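Local atomic coordinates of HpcH/HpaI aldolase/citrate lyase family protein (Burkholderia cenocepacia, PDB entry 4MF4), a protein that belongs to the HpcH/HpaI aldolase/citrate lyase family and folds as a closed parallel beta/alpha (TIM) barrel that assembles with other copies of itself. Residues L30-G35 with D49-D54; M55-N60 with V82-A87; D64-L69 with L97-R102; T103-C108 with A160-V165. All coordinates share one frame; numbering follows the deposited sequence.

Interaction 1 (L30-G35 with D49-D54); sequences LWLSLG and DWLCID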
loop_
_atom_site.group_PDB
_atom_site.type_symbol
_atom_site.label_atom_id
_atom_site.label_comp_id
_atom_site.label_asym_id
_atom_site.label_seq_id
_atom_site.Cartn_x
_atom_site.Cartn_y
_atom_site.Cartn_z
ATOM N N LEU A 30 0.542 -23.619 11.594
ATOM C CA LEU A 30 -0.588 -22.741 11.801
ATOM C C LEU A 30 -0.874 -22.106 10.425
ATOM O O LEU A 30 0.074 -21.782 9.725
ATOM C CB LEU A 30 -0.141 -21.682 12.807
ATOM C CG LEU A 30 -1.156 -20.769 13.459
ATOM C CD1 LEU A 30 -2.180 -21.566 14.316
ATOM C CD2 LEU A 30 -0.387 -19.747 14.315
ATOM N N TRP A 31 -2.155 -21.977 10.052
ATOM C CA TRP A 31 -2.600 -21.315 8.842
ATOM C C TRP A 31 -2.626 -19.807 9.062
ATOM O O TRP A 31 -3.165 -19.334 10.089
ATOM C CB TRP A 31 -4.033 -21.751 8.504
ATOM C CG TRP A 31 -4.274 -21.917 7.077
ATOM C CD1 TRP A 31 -5.035 -21.126 6.276
ATOM C CD2 TRP A 31 -3.774 -22.979 6.258
ATOM N NE1 TRP A 31 -5.014 -21.631 4.993
ATOM C CE2 TRP A 31 -4.242 -22.759 4.965
ATOM C CE3 TRP A 31 -2.954 -24.083 6.500
ATOM C CZ2 TRP A 31 -3.946 -23.614 3.911
ATOM C CZ3 TRP A 31 -2.644 -24.924 5.451
ATOM C CH2 TRP A 31 -3.133 -24.690 4.171
ATOM N N LEU A 32 -2.041 -19.063 8.118
ATOM C CA LEU A 32 -2.050 -17.622 8.190
ATOM C C LEU A 32 -2.975 -17.062 7.113
ATOM O O LEU A 32 -2.600 -17.007 5.947
ATOM C CB LEU A 32 -0.647 -17.033 8.031
ATOM C CG LEU A 32 0.460 -17.553 8.939
ATOM C CD1 LEU A 32 1.759 -16.840 8.596
ATOM C CD2 LEU A 32 0.116 -17.381 10.405
ATOM N N SER A 33 -4.169 -16.650 7.549
ATOM C CA SER A 33 -5.238 -16.059 6.722
ATOM C C SER A 33 -5.374 -14.526 6.835
ATOM O O SER A 33 -5.960 -13.891 5.948
ATOM C CB SER A 33 -6.601 -16.631 7.146
ATOM O OG SER A 33 -6.594 -18.049 7.083
ATOM N N LEU A 34 -4.852 -13.920 7.904
ATOM C CA LEU A 34 -5.125 -12.509 8.169
ATOM C C LEU A 34 -4.387 -11.556 7.226
ATOM O O LEU A 34 -4.801 -10.388 7.076
ATOM C CB LEU A 34 -4.800 -12.140 9.636
ATOM C CG LEU A 34 -5.674 -12.685 10.777
ATOM C CD1 LEU A 34 -4.936 -12.449 12.110
ATOM C CD2 LEU A 34 -7.032 -12.001 10.721
ATOM N N GLY A 35 -3.341 -12.021 6.560
ATOM C CA GLY A 35 -2.625 -11.168 5.608
ATOM C C GLY A 35 -1.809 -10.042 6.211
ATOM O O GLY A 35 -1.570 -9.013 5.565
ATOM N N ASP A 49 6.312 -25.583 14.061
ATOM C CA ASP A 49 7.321 -26.068 13.073
ATOM C C ASP A 49 7.168 -25.380 11.706
ATOM O O ASP A 49 8.168 -25.148 10.999
ATOM C CB ASP A 49 7.229 -27.570 12.965
ATOM C CG ASP A 49 7.379 -28.242 14.320
ATOM O OD1 ASP A 49 8.422 -27.960 14.958
ATOM O OD2 ASP A 49 6.442 -28.968 14.787
ATOM N N TRP A 50 5.930 -25.079 11.309
ATOM C CA TRP A 50 5.706 -24.391 10.025
ATOM C C TRP A 50 4.550 -23.426 10.108
ATOM O O TRP A 50 3.700 -23.565 10.980
ATOM C CB TRP A 50 5.517 -25.411 8.877
ATOM C CG TRP A 50 4.426 -26.390 9.098
ATOM C CD1 TRP A 50 4.449 -27.492 9.916
ATOM C CD2 TRP A 50 3.132 -26.364 8.501
ATOM N NE1 TRP A 50 3.237 -28.147 9.868
ATOM C CE2 TRP A 50 2.410 -27.469 9.010
ATOM C CE3 TRP A 50 2.500 -25.502 7.603
ATOM C CZ2 TRP A 50 1.105 -27.745 8.634
ATOM C CZ3 TRP A 50 1.204 -25.805 7.206
ATOM C CH2 TRP A 50 0.516 -26.918 7.754
ATOM N N LEU A 51 4.539 -22.431 9.222
ATOM C CA LEU A 51 3.455 -21.471 9.121
ATOM C C LEU A 51 3.050 -21.336 7.661
ATOM O O LEU A 51 3.910 -21.235 6.800
ATOM C CB LEU A 51 3.892 -20.092 9.625
ATOM C CG LEU A 51 4.357 -19.968 11.075
ATOM C CD1 LEU A 51 4.948 -18.585 11.360
ATOM C CD2 LEU A 51 3.194 -20.176 12.009
ATOM N N CYS A 52 1.758 -21.375 7.366
ATOM C CA CYS A 52 1.299 -21.374 5.946
ATOM C C CYS A 52 0.714 -20.026 5.519
ATOM O O CYS A 52 -0.267 -19.576 6.103
ATOM C CB CYS A 52 0.272 -22.470 5.678
ATOM S SG CYS A 52 -0.100 -22.615 3.921
ATOM N N ILE A 53 1.339 -19.398 4.544
ATOM C CA ILE A 53 0.800 -18.175 3.935
ATOM C C ILE A 53 -0.118 -18.621 2.816
ATOM O O ILE A 53 0.331 -19.127 1.804
ATOM C CB ILE A 53 1.915 -17.262 3.415
ATOM C CG1 ILE A 53 2.839 -16.833 4.554
ATOM C CG2 ILE A 53 1.363 -16.009 2.715
ATOM C CD1 ILE A 53 4.205 -16.429 4.049
ATOM N N ASP A 54 -1.424 -18.437 2.991
ATOM C CA ASP A 54 -2.398 -18.945 2.007
ATOM C C ASP A 54 -2.680 -17.917 0.879
ATOM O O ASP A 54 -3.080 -16.832 1.188
ATOM C CB ASP A 54 -3.679 -19.241 2.714
ATOM C CG ASP A 54 -4.706 -19.914 1.831
ATOM O OD1 ASP A 54 -4.358 -20.419 0.741
ATOM O OD2 ASP A 54 -5.845 -20.059 2.320
HETATM O O HOH W 1 -7.159 -19.071 4.478
#
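The indole of Trp31 has Cys52 SG over one face, 3.6 Å above the ring plane and displaced toward the rim, a sulfur-aromatic contact completed by a CH-pi approach of Cys52 CB. At the indole edge lie Asp54 OD2, Ser33 OG and a water, and the edge of the Trp50 ring meets Trp31 CZ3. Trp31, Trp50 and Cys52 sit in the interior of a TIM barrel, on its first two parallel strands, 27-32 and 50-54, which a beta-alpha-beta unit joins through helix 37-43. The short strand axes approach to 4.7 Å, with 27° between their directions. Leu30 N bonds to Trp50 O on a lone pair, Cys52 N to Leu30 O at 166°, and Leu32 N to Cys52 O at 2.7 Å; the last bond, Asp54 N to Leu32 O, is weak. On the other sheet face Leu32 CD1 lies 4.0 Å from Leu51 CB, while Ile53 reaches on to helix 62-73. Asp54 OD1 turns away to Glu56 N and Arg84, whereas OD2 serves this contact. OD2 accepts a hydrogen bond from the water, which also bonds Ser33 OG, and Trp31 NE1 donates a hydrogen bond to OD2 at 3.2 Å, coming from above the carboxylate plane.

Interaction 2 (M55-N60 with V82-A87); sequences MEHAPN and VVRVPA. With EDO (1,2-ethanediol), chain G.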
loop_
_atom_site.group_PDB
_atom_site.type_symbol
_atom_site.label_atom_id
_atom_site.label_comp_id
_atom_site.label_asym_id
_atom_site.label_seq_id
_atom_site.Cartn_x
_atom_site.Cartn_y
_atom_site.Cartn_z
ATOM N N MET A 55 -2.480 -18.299 -0.384
ATOM C CA MET A 55 -2.815 -17.467 -1.551
ATOM C C MET A 55 -4.132 -17.912 -2.175
ATOM O O MET A 55 -4.683 -17.216 -3.026
ATOM C CB MET A 55 -1.733 -17.515 -2.610
ATOM C CG MET A 55 -0.343 -17.240 -2.073
ATOM S SD MET A 55 0.807 -17.211 -3.441
ATOM C CE MET A 55 0.298 -15.788 -4.412
ATOM N N GLU A 56 -4.667 -19.059 -1.728
ATOM C CA GLU A 56 -5.861 -19.596 -2.388
ATOM C C GLU A 56 -7.100 -19.012 -1.761
ATOM O O GLU A 56 -7.955 -18.490 -2.475
ATOM C CB GLU A 56 -5.942 -21.098 -2.307
ATOM C CG GLU A 56 -7.068 -21.652 -3.146
ATOM C CD GLU A 56 -7.380 -23.125 -2.860
ATOM O OE1 GLU A 56 -6.906 -23.697 -1.886
ATOM O OE2 GLU A 56 -8.147 -23.719 -3.639
ATOM N N HIS A 57 -7.204 -19.131 -0.429
ATOM C CA HIS A 57 -8.377 -18.641 0.309
ATOM C C HIS A 57 -8.097 -17.478 1.269
ATOM O O HIS A 57 -8.791 -17.320 2.290
ATOM C CB HIS A 57 -9.041 -19.816 1.064
ATOM C CG HIS A 57 -9.785 -20.775 0.169
ATOM N ND1 HIS A 57 -10.967 -20.437 -0.458
ATOM C CD2 HIS A 57 -9.518 -22.059 -0.199
ATOM C CE1 HIS A 57 -11.383 -21.453 -1.193
ATOM N NE2 HIS A 57 -10.535 -22.460 -1.033
ATOM N N ALA A 58 -7.092 -16.689 0.963
ATOM C CA ALA A 58 -6.859 -15.393 1.632
ATOM C C ALA A 58 -6.311 -14.460 0.572
ATOM O O ALA A 58 -5.726 -14.949 -0.370
ATOM C CB ALA A 58 -5.890 -15.561 2.760
ATOM N N PRO A 59 -6.485 -13.118 0.717
ATOM C CA PRO A 59 -6.047 -12.235 -0.351
ATOM C C PRO A 59 -4.568 -11.880 -0.216
ATOM O O PRO A 59 -4.223 -10.763 0.097
ATOM C CB PRO A 59 -6.940 -11.009 -0.143
ATOM C CG PRO A 59 -7.053 -10.933 1.325
ATOM C CD PRO A 59 -7.064 -12.357 1.831
ATOM N N ASN A 60 -3.701 -12.864 -0.381
ATOM C CA ASN A 60 -2.282 -12.655 -0.359
ATOM C C ASN A 60 -1.739 -12.763 -1.767
ATOM O O ASN A 60 -1.668 -13.847 -2.350
ATOM C CB ASN A 60 -1.594 -13.694 0.535
ATOM C CG ASN A 60 -1.889 -13.469 1.986
ATOM O OD1 ASN A 60 -1.746 -12.349 2.480
ATOM N ND2 ASN A 60 -2.391 -14.502 2.663
ATOM N N VAL A 82 5.472 -22.099 4.618
ATOM C CA VAL A 82 4.888 -22.855 3.519
ATOM C C VAL A 82 3.969 -21.867 2.788
ATOM O O VAL A 82 3.271 -21.048 3.448
ATOM C CB VAL A 82 4.058 -24.023 4.107
ATOM C CG1 VAL A 82 3.294 -24.759 3.021
ATOM C CG2 VAL A 82 4.962 -24.996 4.889
ATOM N N VAL A 83 3.965 -21.911 1.455
ATOM C CA VAL A 83 3.022 -21.091 0.675
ATOM C C VAL A 83 2.021 -21.968 -0.042
ATOM O O VAL A 83 2.416 -22.887 -0.783
ATOM C CB VAL A 83 3.761 -20.140 -0.329
ATOM C CG1 VAL A 83 2.776 -19.451 -1.266
ATOM C CG2 VAL A 83 4.554 -19.088 0.414
ATOM N N ARG A 84 0.719 -21.753 0.182
ATOM C CA ARG A 84 -0.273 -22.428 -0.692
ATOM C C ARG A 84 -0.623 -21.533 -1.878
ATOM O O ARG A 84 -1.251 -20.479 -1.672
ATOM C CB ARG A 84 -1.556 -22.817 0.026
ATOM C CG ARG A 84 -2.599 -23.365 -0.973
ATOM C CD ARG A 84 -3.671 -24.188 -0.312
ATOM N NE ARG A 84 -4.622 -23.345 0.397
ATOM C CZ ARG A 84 -5.738 -23.771 0.988
ATOM N NH1 ARG A 84 -6.072 -25.074 1.028
ATOM N NH2 ARG A 84 -6.518 -22.891 1.586
ATOM N N VAL A 85 -0.235 -21.951 -3.100
ATOM C CA VAL A 85 -0.480 -21.140 -4.284
ATOM C C VAL A 85 -1.957 -21.229 -4.673
ATOM O O VAL A 85 -2.661 -22.152 -4.238
ATOM C CB VAL A 85 0.445 -21.480 -5.481
ATOM C CG1 VAL A 85 1.897 -21.256 -5.099
ATOM C CG2 VAL A 85 0.210 -22.891 -6.015
ATOM N N PRO A 86 -2.450 -20.237 -5.438
ATOM C CA PRO A 86 -3.860 -20.225 -5.807
ATOM C C PRO A 86 -4.252 -21.346 -6.772
ATOM O O PRO A 86 -5.371 -21.833 -6.697
ATOM C CB PRO A 86 -4.049 -18.855 -6.500
ATOM C CG PRO A 86 -2.843 -18.060 -6.137
ATOM C CD PRO A 86 -1.742 -19.091 -6.014
ATOM N N ALA A 87 -3.328 -21.726 -7.664
ATOM C CA ALA A 87 -3.606 -22.653 -8.775
ATOM C C ALA A 87 -2.259 -23.110 -9.354
ATOM O O ALA A 87 -1.222 -22.550 -9.052
ATOM C CB ALA A 87 -4.415 -21.963 -9.865
HETATM C C1 EDO G . -7.140 -25.423 4.564
HETATM O O1 EDO G . -7.627 -26.721 4.170
HETATM C C2 EDO G . -8.230 -24.359 4.613
HETATM O O2 EDO G . -8.549 -23.940 3.273
#
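Arg84 carries the polar core, with Glu56 OE1 poised over one face of its guanidinium, 3.1 Å from CZ and above the centre of the group. The carboxylate and guanidinium planes are 88° apart, and although OE1 is 3.2 Å from Arg84 NE, no N-H points at it: this salt bridge works through charge alone. The N-H groups are used in other directions. NH2 donates to 1,2-ethanediol O2 at 2.8 Å, with the acceptor at the guanidinium edge, while NE pairs with Asp54 and NH1 bonds Gln164. This crowd of acidic and amide oxygens would be expected to favour the charged arginine. Glu56 OE2 has a stronger partner in Lys94 of a neighbouring subunit. In the backbone, Met55 N donates a hydrogen bond to Arg84 O at 2.8 Å, nearly along the C=O axis. The contact thus ties the loop following strand 50-54 to the C-terminal end of strand 80-84, the end of a TIM barrel where active sites of this fold lie. His57 brings CD2 to within 3.6 Å of Arg84 NH2, which lies at the imidazole edge; its ND1 bonds Asp98 of the neighbouring subunit. Farther out, Met55 bends at chi3 (65°), and its SD touches Val83 CG1 at 3.7 Å. Met55 CB packs on Pro86 CG at the same distance, and Trp91 of the neighbouring subunit lies against Pro86.

Interaction 3 (D64-L69 with L97-R102); sequences DVASQL and LDAGAR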
loop_
_atom_site.group_PDB
_atom_site.type_symbol
_atom_site.label_atom_id
_atom_site.label_comp_id
_atom_site.label_asym_id
_atom_site.label_seq_id
_atom_site.Cartn_x
_atom_site.Cartn_y
_atom_site.Cartn_z
ATOM N N ASP A 64 2.488 -9.354 -0.814
ATOM C CA ASP A 64 2.043 -9.774 0.514
ATOM C C ASP A 64 2.813 -10.998 0.934
ATOM O O ASP A 64 3.214 -11.111 2.119
ATOM C CB ASP A 64 0.546 -10.067 0.539
ATOM C CG ASP A 64 -0.292 -8.927 -0.018
ATOM O OD1 ASP A 64 -0.057 -7.784 0.399
ATOM O OD2 ASP A 64 -1.178 -9.175 -0.866
ATOM N N VAL A 65 3.085 -11.901 -0.008
ATOM C CA VAL A 65 3.834 -13.105 0.325
ATOM C C VAL A 65 5.261 -12.754 0.730
ATOM O O VAL A 65 5.761 -13.209 1.763
ATOM C CB VAL A 65 3.843 -14.102 -0.860
ATOM C CG1 VAL A 65 4.903 -15.181 -0.636
ATOM C CG2 VAL A 65 2.446 -14.665 -1.067
ATOM N N ALA A 66 5.917 -11.935 -0.084
ATOM C CA ALA A 66 7.267 -11.483 0.223
ATOM C C ALA A 66 7.362 -10.743 1.587
ATOM O O ALA A 66 8.290 -10.949 2.326
ATOM C CB ALA A 66 7.793 -10.574 -0.914
ATOM N N SER A 67 6.393 -9.881 1.873
ATOM C CA SER A 67 6.381 -9.117 3.113
ATOM C C SER A 67 6.145 -10.013 4.374
ATOM O O SER A 67 6.724 -9.756 5.448
ATOM C CB SER A 67 5.344 -7.999 2.998
ATOM O OG SER A 67 5.717 -7.088 1.957
ATOM N N GLN A 68 5.317 -11.046 4.231
ATOM C CA GLN A 68 5.115 -12.042 5.305
ATOM C C GLN A 68 6.321 -12.981 5.465
ATOM O O GLN A 68 6.714 -13.342 6.596
ATOM C CB GLN A 68 3.835 -12.810 5.148
ATOM C CG GLN A 68 2.680 -11.951 5.577
ATOM C CD GLN A 68 1.364 -12.507 5.112
ATOM O OE1 GLN A 68 0.841 -13.469 5.709
ATOM N NE2 GLN A 68 0.803 -11.901 4.069
ATOM N N LEU A 69 6.924 -13.374 4.366
ATOM C CA LEU A 69 8.197 -14.121 4.491
ATOM C C LEU A 69 9.270 -13.348 5.260
ATOM O O LEU A 69 9.983 -13.902 6.086
ATOM C CB LEU A 69 8.699 -14.586 3.120
ATOM C CG LEU A 69 7.797 -15.636 2.454
ATOM C CD1 LEU A 69 8.352 -15.894 1.040
ATOM C CD2 LEU A 69 7.665 -16.925 3.245
ATOM N N LEU A 97 8.162 -19.045 -5.739
ATOM C CA LEU A 97 9.555 -19.497 -5.647
ATOM C C LEU A 97 10.534 -18.337 -5.728
ATOM O O LEU A 97 11.507 -18.267 -4.941
ATOM C CB LEU A 97 9.889 -20.514 -6.749
ATOM C CG LEU A 97 9.189 -21.880 -6.625
ATOM C CD1 LEU A 97 9.614 -22.710 -7.807
ATOM C CD2 LEU A 97 9.456 -22.616 -5.334
ATOM N N ASP A 98 10.312 -17.411 -6.658
ATOM C CA ASP A 98 11.208 -16.262 -6.709
ATOM C C ASP A 98 11.255 -15.421 -5.399
ATOM O O ASP A 98 12.293 -14.872 -5.053
ATOM C CB ASP A 98 10.858 -15.377 -7.902
ATOM C CG ASP A 98 11.273 -15.999 -9.249
ATOM O OD1 ASP A 98 12.047 -16.990 -9.330
ATOM O OD2 ASP A 98 10.840 -15.426 -10.267
ATOM N N ALA A 99 10.133 -15.333 -4.691
ATOM C CA ALA A 99 10.005 -14.587 -3.446
ATOM C C ALA A 99 10.704 -15.298 -2.270
ATOM O O ALA A 99 10.863 -14.714 -1.190
ATOM C CB ALA A 99 8.540 -14.371 -3.103
ATOM N N GLY A 100 11.115 -16.545 -2.495
ATOM C CA GLY A 100 11.906 -17.319 -1.565
ATOM C C GLY A 100 11.153 -18.393 -0.819
ATOM O O GLY A 100 11.715 -18.983 0.074
ATOM N N ALA A 101 9.921 -18.722 -1.208
ATOM C CA ALA A 101 9.232 -19.795 -0.520
ATOM C C ALA A 101 9.842 -21.087 -1.059
ATOM O O ALA A 101 9.946 -21.253 -2.266
ATOM C CB ALA A 101 7.730 -19.743 -0.777
ATOM N N ARG A 102 10.269 -21.968 -0.169
ATOM C CA ARG A 102 10.907 -23.227 -0.592
ATOM C C ARG A 102 10.022 -24.450 -0.348
ATOM O O ARG A 102 10.398 -25.578 -0.708
ATOM C CB ARG A 102 12.253 -23.418 0.139
ATOM C CG ARG A 102 13.226 -22.297 -0.166
ATOM C CD ARG A 102 14.657 -22.603 0.290
ATOM N NE ARG A 102 14.738 -22.712 1.736
ATOM C CZ ARG A 102 15.852 -23.036 2.398
ATOM N NH1 ARG A 102 16.999 -23.308 1.754
ATOM N NH2 ARG A 102 15.829 -23.099 3.709
#
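A Schellman motif closes helix 90-98 and presents the turn after it to helix 62-73, its neighbour in the outer helical layer of the barrel. Gly100 makes the reversal with a positive phi (105°) that glycine accommodates readily, and its N bonds back to Leu97 O at 3.0 Å. No hydrogen bond crosses the contact, which is small (164 Å² buried in all) and made by aliphatic side chains. Ala99 CB points at the opposing helix and meets Ala66 CB at 4.4 Å, with Val65 CG1 alongside at 4.5 Å. Leu69 makes the nearest approach: with CG anti to its carbonyl carbon (chi1 -66°), its CD1 branch lies against the peptide backbone of the turn, 3.6 Å from Ala99 O and 3.9 Å from Ala101 N. The same methyl is 4.3 Å from Ala101 CB. Ala99 O has its polar partner in Arg141 NH1, so the leucine methyl merely packs beside an oxygen that is already bonded. Beneath, Val65 and Ala101 both rest on Val83 of strand 80-84. A capped helix end and its following turn thus rest on the preceding helix, as neighbouring helices do in the outer layer of a TIM barrel.

Interaction 4 (T103-C108 with A160-V165); sequences TLMFPC and AVIVQV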
loop_
_atom_site.group_PDB
_atom_site.type_symbol
_atom_site.label_atom_id
_atom_site.label_comp_id
_atom_site.label_asym_id
_atom_site.label_seq_id
_atom_site.Cartn_x
_atom_site.Cartn_y
_atom_site.Cartn_z
ATOM N N THR A 103 8.872 -24.250 0.293
ATOM C CA THR A 103 7.895 -25.319 0.429
ATOM C C THR A 103 6.560 -24.782 -0.104
ATOM O O THR A 103 6.057 -23.741 0.348
ATOM C CB THR A 103 7.756 -25.808 1.883
ATOM O OG1 THR A 103 9.030 -26.225 2.410
ATOM C CG2 THR A 103 6.761 -26.938 1.962
ATOM N N LEU A 104 6.011 -25.470 -1.089
ATOM C CA LEU A 104 4.793 -25.045 -1.754
ATOM C C LEU A 104 3.710 -26.086 -1.592
ATOM O O LEU A 104 3.994 -27.314 -1.675
ATOM C CB LEU A 104 5.061 -24.881 -3.229
ATOM C CG LEU A 104 5.925 -23.735 -3.682
ATOM C CD1 LEU A 104 5.815 -23.608 -5.202
ATOM C CD2 LEU A 104 5.551 -22.460 -2.966
ATOM N N MET A 105 2.490 -25.620 -1.340
ATOM C CA MET A 105 1.329 -26.480 -1.321
ATOM C C MET A 105 0.476 -26.190 -2.566
ATOM O O MET A 105 0.136 -25.037 -2.843
ATOM C CB MET A 105 0.484 -26.270 -0.060
ATOM C CG MET A 105 -0.665 -27.277 0.026
ATOM S SD MET A 105 -1.692 -27.096 1.483
ATOM C CE MET A 105 -0.485 -27.054 2.788
ATOM N N PHE A 106 0.123 -27.245 -3.305
ATOM C CA PHE A 106 -0.752 -27.137 -4.489
ATOM C C PHE A 106 -2.167 -27.666 -4.175
ATOM O O PHE A 106 -2.340 -28.824 -3.716
ATOM C CB PHE A 106 -0.143 -27.950 -5.631
ATOM C CG PHE A 106 1.103 -27.375 -6.169
ATOM C CD1 PHE A 106 2.317 -27.600 -5.540
ATOM C CD2 PHE A 106 1.061 -26.555 -7.289
ATOM C CE1 PHE A 106 3.489 -27.071 -6.059
ATOM C CE2 PHE A 106 2.213 -26.011 -7.797
ATOM C CZ PHE A 106 3.440 -26.270 -7.169
ATOM N N PRO A 107 -3.182 -26.833 -4.400
ATOM C CA PRO A 107 -4.553 -27.227 -4.160
ATOM C C PRO A 107 -5.035 -28.174 -5.240
ATOM O O PRO A 107 -4.433 -28.269 -6.295
ATOM C CB PRO A 107 -5.333 -25.914 -4.250
ATOM C CG PRO A 107 -4.507 -24.974 -4.998
ATOM C CD PRO A 107 -3.062 -25.451 -4.910
ATOM N N CYS A 108 -6.152 -28.828 -5.006
ATOM C CA CYS A 108 -6.818 -29.502 -6.122
ATOM C C CYS A 108 -5.915 -30.428 -6.954
ATOM O O CYS A 108 -5.895 -30.303 -8.181
ATOM C CB CYS A 108 -7.348 -28.452 -7.136
ATOM S SG CYS A 108 -8.367 -27.078 -6.548
ATOM N N ALA A 160 10.458 -28.250 -1.560
ATOM C CA ALA A 160 9.510 -29.291 -1.203
ATOM C C ALA A 160 8.116 -29.048 -1.761
ATOM O O ALA A 160 7.660 -27.918 -1.836
ATOM C CB ALA A 160 9.451 -29.434 0.300
ATOM N N VAL A 161 7.461 -30.130 -2.180
ATOM C CA VAL A 161 6.147 -30.060 -2.794
ATOM C C VAL A 161 5.146 -30.851 -1.939
ATOM O O VAL A 161 5.331 -32.031 -1.645
ATOM C CB VAL A 161 6.160 -30.584 -4.233
ATOM C CG1 VAL A 161 4.750 -30.685 -4.821
ATOM C CG2 VAL A 161 7.075 -29.746 -5.119
ATOM N N ILE A 162 4.082 -30.163 -1.562
ATOM C CA ILE A 162 2.929 -30.721 -0.854
ATOM C C ILE A 162 1.717 -30.652 -1.801
ATOM O O ILE A 162 1.372 -29.563 -2.339
ATOM C CB ILE A 162 2.579 -29.914 0.412
ATOM C CG1 ILE A 162 3.796 -29.764 1.319
ATOM C CG2 ILE A 162 1.437 -30.597 1.165
ATOM C CD1 ILE A 162 3.610 -28.848 2.514
ATOM N N VAL A 163 1.081 -31.807 -2.020
ATOM C CA VAL A 163 -0.104 -31.888 -2.893
ATOM C C VAL A 163 -1.366 -32.082 -2.044
ATOM O O VAL A 163 -1.429 -32.973 -1.194
ATOM C CB VAL A 163 0.025 -32.982 -3.956
ATOM C CG1 VAL A 163 1.176 -32.627 -4.885
ATOM C CG2 VAL A 163 0.248 -34.375 -3.384
ATOM N N GLN A 164 -2.352 -31.237 -2.268
ATOM C CA GLN A 164 -3.563 -31.346 -1.528
ATOM C C GLN A 164 -4.489 -32.313 -2.267
ATOM O O GLN A 164 -4.765 -32.130 -3.449
ATOM C CB GLN A 164 -4.172 -29.955 -1.331
ATOM C CG GLN A 164 -5.307 -29.946 -0.355
ATOM C CD GLN A 164 -5.688 -28.523 0.149
ATOM O OE1 GLN A 164 -5.080 -27.512 -0.213
ATOM N NE2 GLN A 164 -6.730 -28.467 0.945
ATOM N N VAL A 165 -4.938 -33.360 -1.577
ATOM C CA VAL A 165 -5.800 -34.366 -2.192
ATOM C C VAL A 165 -7.203 -34.111 -1.652
ATOM O O VAL A 165 -7.477 -34.302 -0.480
ATOM C CB VAL A 165 -5.322 -35.784 -1.881
ATOM C CG1 VAL A 165 -6.191 -36.807 -2.599
ATOM C CG2 VAL A 165 -3.876 -35.960 -2.304
#
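Ala160 opens the second strand beside Thr103, the CA atoms 4.6 Å apart, and its O accepts a hydrogen bond from Leu104 N, in the carbonyl plane and with an N-H...O angle of 170°. Its CB faces the Thr103 side chain, whose OG1 is bonded to Asn14. At Val161 the direction of the side chain switches to the face of Leu104 and Phe106: CG1, anti to the backbone N, touches Phe106 CD1 at 4.0 Å. Ile162 is the most heavily engaged residue. Its N donates to Leu104 O and its O accepts Phe106 N at 2.8 Å, both nearly along the C=O axes. Met105 CA makes a CA-H...O contact with Ile162 O at 3.2 Å, and the same oxygen lies at the edge of the Phe106 ring. The two branches of Ile162 diverge, CD1 reaching Thr103 CG2 at 3.7 Å and CG2 meeting Met105 CG at 4.1 Å. Val163 turns back to the Phe106 face. Gln164 N closes the parallel pairing on Phe106 O at 2.8 Å. Its side chain, CG anti to the backbone N (chi1 -170°) and extended beyond, returns to the Met105 side, where OE1 lies 3.8 Å from Met105 SD and accepts a hydrogen bond from Arg84 NH1. These are neighbouring strands of the eight-stranded TIM barrel. Thr103, Met105 and Ile162 look into its interior, toward Val82 and Arg84 of strand 80-84 and Phe187 of strand 185-188, whereas Leu104 and Phe106 pack outward on Val93 of helix 90-98.

How the interactions relate
Interactions 1, 2 and 4 follow one another round the barrel wall. Strand 80-84 joins them: Ile53 N and Val82 O are 2.8 Å apart, as are Val83 O and Met105 N. Inside the barrel, Arg84 of interaction 2 connects the other two, its CZ 3.4 Å from Trp31 CZ2 and its NH1 2.9 Å from Gln164 OE1. Trp31 and Gln164 each also lie about 4 Å from a bound 1,2-ethanediol, probably from the crystallisation liquor, consistent with a pocket at the C-terminal end of the strands. Interaction 3 packs outside the wall, with Leu69 CD2 3.6 Å from Ile53 CD1 and Ala101 CB 3.5 Å from Val83 CG2; its centre is about 16 Å from that of interaction 4.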